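Local coordinates for protein alpha-L-arabinosidase (PDB 6D25) that probably releases arabinofuranosyl branches from arabinoxylans, including those on internally di-substituted units, as a GH51 arabinofuranosidase, at residues Ala53-Gly57 and Asn122-Gly126; Gly470-Ala475 and Ala489-Phe495. One frame throughout, in Å; residues are numbered along the deposited sequence.

Contact 1 of 2, residues Ala53-Gly57 and Asn122-Gly126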
loop_
_atom_site.group_PDB
_atom_site.type_symbol
_atom_site.label_atom_id
_atom_site.label_comp_id
_atom_site.label_asym_id
_atom_site.label_seq_id
_atom_site.Cartn_x
_atom_site.Cartn_y
_atom_site.Cartn_z
ATOM N N ALA A 53 -0.779 -6.319 26.642
ATOM C CA ALA A 53 -1.958 -5.592 27.054
ATOM C C ALA A 53 -2.630 -4.929 25.847
ATOM O O ALA A 53 -2.354 -3.739 25.548
ATOM C CB ALA A 53 -1.585 -4.585 28.099
ATOM N N GLU A 54 -3.523 -5.660 25.175
ATOM C CA GLU A 54 -4.288 -5.129 24.072
ATOM C C GLU A 54 -5.416 -4.268 24.619
ATOM O O GLU A 54 -5.936 -4.527 25.712
ATOM C CB GLU A 54 -4.867 -6.269 23.222
ATOM C CG GLU A 54 -5.620 -5.843 21.967
ATOM C CD GLU A 54 -5.886 -6.958 20.968
ATOM O OE1 GLU A 54 -5.605 -8.136 21.313
ATOM O OE2 GLU A 54 -6.385 -6.673 19.844
ATOM N N HIS A 55 -5.868 -3.313 23.784
ATOM C CA HIS A 55 -7.120 -2.614 24.069
ATOM C C HIS A 55 -8.267 -3.567 23.774
ATOM O O HIS A 55 -8.690 -3.680 22.615
ATOM C CB HIS A 55 -7.231 -1.325 23.267
ATOM C CG HIS A 55 -6.401 -0.230 23.821
ATOM N ND1 HIS A 55 -6.949 0.952 24.176
ATOM C CD2 HIS A 55 -5.101 -0.181 24.183
ATOM C CE1 HIS A 55 -5.999 1.721 24.706
ATOM N NE2 HIS A 55 -4.860 1.047 24.729
ATOM N N LEU A 56 -8.727 -4.250 24.809
ATOM C CA LEU A 56 -9.659 -5.363 24.650
ATOM C C LEU A 56 -10.424 -5.523 25.970
ATOM O O LEU A 56 -9.789 -5.711 27.009
ATOM C CB LEU A 56 -8.849 -6.628 24.319
ATOM C CG LEU A 56 -9.624 -7.821 23.762
ATOM C CD1 LEU A 56 -8.664 -8.834 23.162
ATOM C CD2 LEU A 56 -10.557 -8.479 24.775
ATOM N N GLY A 57 -11.746 -5.448 25.919
ATOM C CA GLY A 57 -12.574 -5.682 27.091
ATOM C C GLY A 57 -12.207 -4.736 28.223
ATOM O O GLY A 57 -12.142 -3.494 28.018
ATOM N N ASN A 122 -13.978 -0.122 18.906
ATOM C CA ASN A 122 -13.154 -1.303 19.005
ATOM C C ASN A 122 -13.846 -2.412 18.195
ATOM O O ASN A 122 -14.715 -3.137 18.719
ATOM C CB ASN A 122 -12.904 -1.707 20.464
ATOM C CG ASN A 122 -11.780 -2.726 20.541
ATOM O OD1 ASN A 122 -11.671 -3.571 19.648
ATOM N ND2 ASN A 122 -10.979 -2.676 21.592
ATOM N N THR A 123 -13.518 -2.489 16.903
ATOM C CA THR A 123 -14.300 -3.308 15.970
ATOM C C THR A 123 -14.157 -4.802 16.294
ATOM O O THR A 123 -15.145 -5.536 16.203
ATOM C CB THR A 123 -13.878 -3.066 14.512
ATOM O OG1 THR A 123 -12.507 -3.462 14.385
ATOM C CG2 THR A 123 -14.008 -1.628 14.056
ATOM N N HIS A 124 -12.956 -5.278 16.645
ATOM C CA HIS A 124 -12.796 -6.732 16.838
ATOM C C HIS A 124 -13.462 -7.198 18.153
ATOM O O HIS A 124 -13.910 -8.323 18.261
ATOM C CB HIS A 124 -11.326 -7.111 16.890
ATOM C CG HIS A 124 -10.549 -6.777 15.676
ATOM N ND1 HIS A 124 -9.733 -5.637 15.598
ATOM C CD2 HIS A 124 -10.416 -7.464 14.513
ATOM C CE1 HIS A 124 -9.212 -5.575 14.380
ATOM N NE2 HIS A 124 -9.604 -6.710 13.685
ATOM N N TRP A 125 -13.494 -6.357 19.173
ATOM C CA TRP A 125 -13.702 -6.805 20.530
ATOM C C TRP A 125 -14.982 -6.172 21.093
ATOM O O TRP A 125 -14.927 -5.315 21.976
ATOM C CB TRP A 125 -12.439 -6.506 21.364
ATOM C CG TRP A 125 -11.197 -7.081 20.751
ATOM C CD1 TRP A 125 -10.067 -6.403 20.367
ATOM C CD2 TRP A 125 -10.950 -8.471 20.441
ATOM N NE1 TRP A 125 -9.135 -7.266 19.860
ATOM C CE2 TRP A 125 -9.645 -8.540 19.880
ATOM C CE3 TRP A 125 -11.690 -9.653 20.560
ATOM C CZ2 TRP A 125 -9.084 -9.745 19.448
ATOM C CZ3 TRP A 125 -11.139 -10.843 20.124
ATOM C CH2 TRP A 125 -9.856 -10.885 19.576
ATOM N N GLY A 126 -16.108 -6.545 20.502
ATOM C CA GLY A 126 -17.425 -6.170 20.961
ATOM C C GLY A 126 -18.045 -4.993 20.208
ATOM O O GLY A 126 -19.211 -4.680 20.419
HETATM O O HOH W 1 -13.261 -4.188 23.853
#
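L56 lays its CD1 methyl over the five-membered ring of W125, a CH-pi contact only 15° off the ring normal with CD1 3.5 Å from the centroid of that ring. CG of L56 follows at 3.5 Å from W125 CG, while H124 CB covers the opposite face towards the rim, so the indole is held between its chain neighbour and the leucine. Its edge is occupied by E54. With CG anti to the backbone N (chi1 -176°) and the chain extended beyond, the glutamate carries OE2 to 2.8 Å from W125 NE1. The carboxylate stands perpendicular to the indole, and the N-H arrives from above the carboxylate plane. OE2 also accepts from the backbone N of F101, and OE1 binds Q373 and a glycerol. E54 follows the first strand of the parallel (beta/alpha)8 barrel, and W125 belongs to the loop excursion after the second. In GH51 enzymes this end of the barrel carries the active site, consistent with a pocket where the glycerol sits. Beside the indole, N122 uses ND2 to grip the backbone O of H55 at 2.7 Å, the oxygen lying in the amide plane of the asparagine, though the donor stands above the carbonyl plane. The H55 ring leads away, its ND1 hydrogen-bonded to E130 and its NE2 to W96, and stacks on F101. A water accepts from G57 N at 2.9 Å and donates to W125 O.

Contact 2 of 2, residues Gly470-Ala475 and Ala489-Phe495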
loop_
_atom_site.group_PDB
_atom_site.type_symbol
_atom_site.label_atom_id
_atom_site.label_comp_id
_atom_site.label_asym_id
_atom_site.label_seq_id
_atom_site.Cartn_x
_atom_site.Cartn_y
_atom_site.Cartn_z
ATOM N N GLY A 470 12.148 -24.982 48.766
ATOM C CA GLY A 470 11.338 -24.756 47.587
ATOM C C GLY A 470 9.940 -24.322 47.913
ATOM O O GLY A 470 9.546 -24.245 49.074
ATOM N N GLN A 471 9.205 -24.071 46.832
ATOM C CA GLN A 471 7.813 -23.728 46.895
ATOM C C GLN A 471 7.000 -24.656 45.987
ATOM O O GLN A 471 7.507 -25.167 45.000
ATOM C CB GLN A 471 7.648 -22.278 46.419
ATOM C CG GLN A 471 8.294 -21.251 47.330
ATOM C CD GLN A 471 7.400 -20.829 48.474
ATOM O OE1 GLN A 471 6.305 -20.257 48.307
ATOM N NE2 GLN A 471 7.880 -21.082 49.676
ATOM N N ILE A 472 5.744 -24.853 46.356
ATOM C CA ILE A 472 4.822 -25.712 45.610
ATOM C C ILE A 472 3.556 -24.918 45.317
ATOM O O ILE A 472 3.025 -24.250 46.189
ATOM C CB ILE A 472 4.492 -27.036 46.331
ATOM C CG1 ILE A 472 3.556 -27.894 45.472
ATOM C CG2 ILE A 472 3.949 -26.818 47.751
ATOM C CD1 ILE A 472 3.479 -29.350 45.913
ATOM N N LEU A 473 3.123 -25.027 44.073
ATOM C CA LEU A 473 1.836 -24.540 43.640
ATOM C C LEU A 473 0.960 -25.736 43.249
ATOM O O LEU A 473 1.297 -26.471 42.311
ATOM C CB LEU A 473 2.034 -23.592 42.465
ATOM C CG LEU A 473 0.790 -22.822 42.015
ATOM C CD1 LEU A 473 0.317 -21.874 43.141
ATOM C CD2 LEU A 473 1.130 -21.991 40.785
ATOM N N THR A 474 -0.113 -25.917 44.012
ATOM C CA THR A 474 -1.056 -26.994 43.810
ATOM C C THR A 474 -2.389 -26.553 44.436
ATOM O O THR A 474 -2.536 -25.407 44.903
ATOM C CB THR A 474 -0.522 -28.340 44.346
ATOM O OG1 THR A 474 -1.352 -29.416 43.888
ATOM C CG2 THR A 474 -0.434 -28.396 45.849
ATOM N N ALA A 475 -3.332 -27.458 44.423
ATOM C CA ALA A 475 -4.638 -27.255 45.028
ATOM C C ALA A 475 -5.252 -28.637 45.238
ATOM O O ALA A 475 -4.786 -29.604 44.635
ATOM C CB ALA A 475 -5.519 -26.371 44.161
ATOM N N ALA A 489 -7.086 -19.582 46.968
ATOM C CA ALA A 489 -7.418 -21.004 46.817
ATOM C C ALA A 489 -6.246 -21.718 46.121
ATOM O O ALA A 489 -6.042 -22.890 46.373
ATOM C CB ALA A 489 -8.703 -21.186 46.015
ATOM N N VAL A 490 -5.551 -21.040 45.200
ATOM C CA VAL A 490 -4.406 -21.609 44.491
ATOM C C VAL A 490 -3.251 -20.623 44.673
ATOM O O VAL A 490 -3.273 -19.556 44.077
ATOM C CB VAL A 490 -4.673 -21.843 42.994
ATOM C CG1 VAL A 490 -3.532 -22.596 42.323
ATOM C CG2 VAL A 490 -5.966 -22.616 42.776
ATOM N N ALA A 491 -2.279 -20.982 45.535
ATOM C CA ALA A 491 -1.187 -20.024 45.815
ATOM C C ALA A 491 -0.008 -20.786 46.394
ATOM O O ALA A 491 -0.200 -21.795 47.052
ATOM C CB ALA A 491 -1.644 -18.945 46.783
ATOM N N PRO A 492 1.210 -20.271 46.152
ATOM C CA PRO A 492 2.379 -21.044 46.463
ATOM C C PRO A 492 2.634 -21.050 47.975
ATOM O O PRO A 492 2.387 -20.058 48.626
ATOM C CB PRO A 492 3.520 -20.389 45.666
ATOM C CG PRO A 492 3.048 -19.002 45.389
ATOM C CD PRO A 492 1.538 -19.056 45.439
ATOM N N VAL A 493 3.128 -22.167 48.478
ATOM C CA VAL A 493 3.511 -22.311 49.869
ATOM C C VAL A 493 4.847 -23.055 49.934
ATOM O O VAL A 493 5.284 -23.649 48.917
ATOM C CB VAL A 493 2.420 -23.067 50.658
ATOM C CG1 VAL A 493 1.106 -22.311 50.675
ATOM C CG2 VAL A 493 2.262 -24.535 50.177
ATOM N N ALA A 494 5.456 -23.061 51.115
ATOM C CA ALA A 494 6.712 -23.781 51.310
ATOM C C ALA A 494 6.534 -25.267 50.977
ATOM O O ALA A 494 5.551 -25.880 51.362
ATOM C CB ALA A 494 7.240 -23.584 52.717
ATOM N N PHE A 495 7.474 -25.824 50.234
ATOM C CA PHE A 495 7.458 -27.218 49.846
ATOM C C PHE A 495 8.472 -27.976 50.705
ATOM O O PHE A 495 9.642 -27.591 50.770
ATOM C CB PHE A 495 7.857 -27.379 48.377
ATOM C CG PHE A 495 7.943 -28.807 47.885
ATOM C CD1 PHE A 495 6.846 -29.638 47.957
ATOM C CD2 PHE A 495 9.108 -29.298 47.302
ATOM C CE1 PHE A 495 6.910 -30.938 47.476
ATOM C CE2 PHE A 495 9.180 -30.607 46.835
ATOM C CZ PHE A 495 8.072 -31.419 46.916
HETATM O O HOH W 2 11.006 -25.426 51.512
HETATM O O HOH W 3 0.223 -24.533 46.738
HETATM O O HOH W 4 -2.826 -23.627 46.908
#
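The side-chain amide of Q471 lies almost flat over the peptide that joins V493 to A494, with OE1 above V493 C at 3.5 Å and NE2 over A494 CA at 3.4 Å. The bend at chi2 (-85°) folds the glutamine back onto the neighbouring strand; NE2 and A494 N, both donors, do not bond. The other flat group, the F495 ring, is approached obliquely by I472, whose CB comes within 3.9 Å of F495 CD1 and whose CD1 touches the same ring atom; L517 also packs on this phenylalanine. I472 meets V493 as well, CG2 to CG2, on one face of the sheet. L473 sends its CD1 elsewhere, to 3.4 Å from A491 C and against the proline ring of P492, with V397 of helix 393-400 nearby.

Between the backbones, I472 and V493 form an antiparallel hydrogen-bonded pair, I472 N reaching V493 O at 2.9 Å and V493 N returning to I472 O. Q471 and A494 make the adjoining non-hydrogen-bonded pair. One step further, F495 N donates to G470 O, while a water that accepts from G470 N donates to F495 O. Towards A475 the backbones part and another water accepts from A491 N at 3.0 Å, lying close to T474 O. Strand 468-473 is bonded on its other side to strand 513-519, so the short strand 493-494 adds an antiparallel edge to the C-terminal beta-sandwich found in GH51 enzymes.

The two contacts come in series along the chain: 53-57 with 122-126 closes long before 470-475 meets 489-495. Their centres are 34 Å apart and their nearest atoms about 21 Å, and they share no strand. Contact 1 joins two loops that follow the first and second strands of the eight-stranded parallel barrel, whereas contact 2 lies in the mixed, largely antiparallel sheet of the beta domain, which also takes in strands 29-36 and 43-44 from before the barrel. The pair illustrates how a GH51 enzyme is laid out: barrel loops build the probable catalytic side, and contact 2 lies away from them in the beta domain. Helix 393-400, which covers part of contact 2, comes after the last barrel strand, 366-371.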